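Local structure of response regulator (Vibrio cholerae O1 biovar El Tor, 7KPO) at residues Phe32-Ala35 against Gly39-Arg42. The protein is a sensor histidine kinase, ChiS, whose domain described here binds DNA and probably serves in transcriptional control. Residues are numbered along the deposited sequence; the frame is centred on the assembly and turned at random.
Sequences FTFA and GLWR. With FMT (formic acid), chain H.
A35 O accepts the N-H of G39, four residues on, with 2.9 Å between A35 O and G39 N. The bond is bent, with 133° at the hydrogen. S38 OG adds a weak second bond to A35 O; the same hydroxyl also pairs with F34 O and L40 N, so one serine ties the last turn to the outgoing chain. G39 leaves helical geometry with a positive phi of 73°, ending helix 31-38. The chain then doubles back, and W41 faces the helix it has just left. Its CB lies 3.9 Å from the CB of A35. This helix end leads into the antiparallel hairpin of strands 44-46 and 49-51 in the DNA-binding domain. Beside it, F34 CE2 reaches W41 CD1 at 3.5 Å. The F34 ring and the five-membered ring of W41 touch by their borders, with planes at 51°, and do not stack. F34 CZ also touches L40 CD1 at 4.2 Å. S76 of helix 70-83 binds W41 NE1, satisfying the buried indole N-H, and Y58 packs edge-to-face with the indole. Just beyond, R42 N makes a nearly straight 3.0 Å bond to O1 of a formic acid that Y44 OH and T54 OG1 also bind; it probably came from the crystallisation liquor.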
loop_
_atom_site.group_PDB
_atom_site.type_symbol
_atom_site.label_atom_id
_atom_site.label_comp_id
_atom_site.label_asym_id
_atom_site.label_seq_id
_atom_site.Cartn_x
_atom_site.Cartn_y
_atom_site.Cartn_z
ATOM N N PHE A 32 4.992 -20.954 -4.542
ATOM C CA PHE A 32 3.898 -21.942 -4.680
ATOM C C PHE A 32 2.702 -21.500 -3.839
ATOM O O PHE A 32 1.563 -21.578 -4.375
ATOM C CB PHE A 32 4.346 -23.334 -4.239
ATOM C CG PHE A 32 3.220 -24.330 -4.175
ATOM C CD1 PHE A 32 2.430 -24.435 -3.041
ATOM C CD2 PHE A 32 2.933 -25.140 -5.259
ATOM C CE1 PHE A 32 1.380 -25.339 -2.990
ATOM C CE2 PHE A 32 1.890 -26.052 -5.202
ATOM C CZ PHE A 32 1.117 -26.149 -4.068
ATOM N N THR A 33 2.961 -21.098 -2.581
ATOM C CA THR A 33 1.912 -20.681 -1.612
ATOM C C THR A 33 1.223 -19.405 -2.102
ATOM O O THR A 33 0.000 -19.290 -1.915
ATOM C CB THR A 33 2.489 -20.542 -0.202
ATOM O OG1 THR A 33 2.914 -21.855 0.160
ATOM C CG2 THR A 33 1.484 -20.017 0.798
ATOM N N PHE A 34 1.979 -18.459 -2.645
ATOM C CA PHE A 34 1.316 -17.262 -3.209
ATOM C C PHE A 34 0.268 -17.704 -4.245
ATOM O O PHE A 34 -0.876 -17.227 -4.192
ATOM C CB PHE A 34 2.335 -16.312 -3.838
ATOM C CG PHE A 34 1.700 -15.441 -4.886
ATOM C CD1 PHE A 34 0.770 -14.476 -4.539
ATOM C CD2 PHE A 34 1.975 -15.649 -6.224
ATOM C CE1 PHE A 34 0.143 -13.719 -5.513
ATOM C CE2 PHE A 34 1.353 -14.886 -7.197
ATOM C CZ PHE A 34 0.442 -13.922 -6.839
ATOM N N ALA A 35 0.655 -18.598 -5.156
ATOM C CA ALA A 35 -0.259 -19.053 -6.232
ATOM C C ALA A 35 -1.450 -19.803 -5.652
ATOM O O ALA A 35 -2.589 -19.518 -6.027
ATOM C CB ALA A 35 0.503 -19.963 -7.191
ATOM N N GLY A 39 -5.058 -18.131 -5.479
ATOM C CA GLY A 39 -5.855 -18.731 -6.561
ATOM C C GLY A 39 -5.603 -18.036 -7.894
ATOM O O GLY A 39 -6.312 -18.338 -8.861
ATOM N N LEU A 40 -4.589 -17.175 -7.970
ATOM C CA LEU A 40 -4.373 -16.406 -9.226
ATOM C C LEU A 40 -3.601 -17.210 -10.274
ATOM O O LEU A 40 -3.678 -16.827 -11.454
ATOM C CB LEU A 40 -3.638 -15.107 -8.889
ATOM C CG LEU A 40 -4.466 -14.088 -8.112
ATOM C CD1 LEU A 40 -3.589 -12.958 -7.613
ATOM C CD2 LEU A 40 -5.603 -13.545 -8.964
ATOM N N TRP A 41 -2.882 -18.254 -9.860
ATOM C CA TRP A 41 -2.064 -19.055 -10.804
ATOM C C TRP A 41 -2.258 -20.526 -10.489
ATOM O O TRP A 41 -2.367 -20.874 -9.302
ATOM C CB TRP A 41 -0.587 -18.665 -10.710
ATOM C CG TRP A 41 -0.337 -17.213 -10.951
ATOM C CD1 TRP A 41 -0.317 -16.223 -10.015
ATOM C CD2 TRP A 41 -0.080 -16.581 -12.219
ATOM N NE1 TRP A 41 -0.063 -15.017 -10.609
ATOM C CE2 TRP A 41 0.086 -15.206 -11.958
ATOM C CE3 TRP A 41 0.015 -17.038 -13.538
ATOM C CZ2 TRP A 41 0.359 -14.290 -12.967
ATOM C CZ3 TRP A 41 0.283 -16.128 -14.537
ATOM C CH2 TRP A 41 0.451 -14.772 -14.252
ATOM N N ARG A 42 -2.266 -21.349 -11.529
ATOM C CA ARG A 42 -2.496 -22.798 -11.384
ATOM C C ARG A 42 -1.218 -23.542 -11.005
ATOM O O ARG A 42 -0.090 -23.086 -11.291
ATOM C CB ARG A 42 -3.122 -23.375 -12.652
ATOM C CG ARG A 42 -4.554 -22.918 -12.880
ATOM C CD ARG A 42 -5.238 -23.760 -13.934
ATOM N NE ARG A 42 -5.339 -25.149 -13.500
ATOM C CZ ARG A 42 -5.795 -26.149 -14.249
ATOM N NH1 ARG A 42 -6.191 -25.926 -15.491
ATOM N NH2 ARG A 42 -5.844 -27.373 -13.752
HETATM C C FMT H . -2.341 -20.608 -15.270
HETATM O O1 FMT H . -1.726 -20.281 -14.271
HETATM O O2 FMT H . -2.085 -21.660 -16.027
#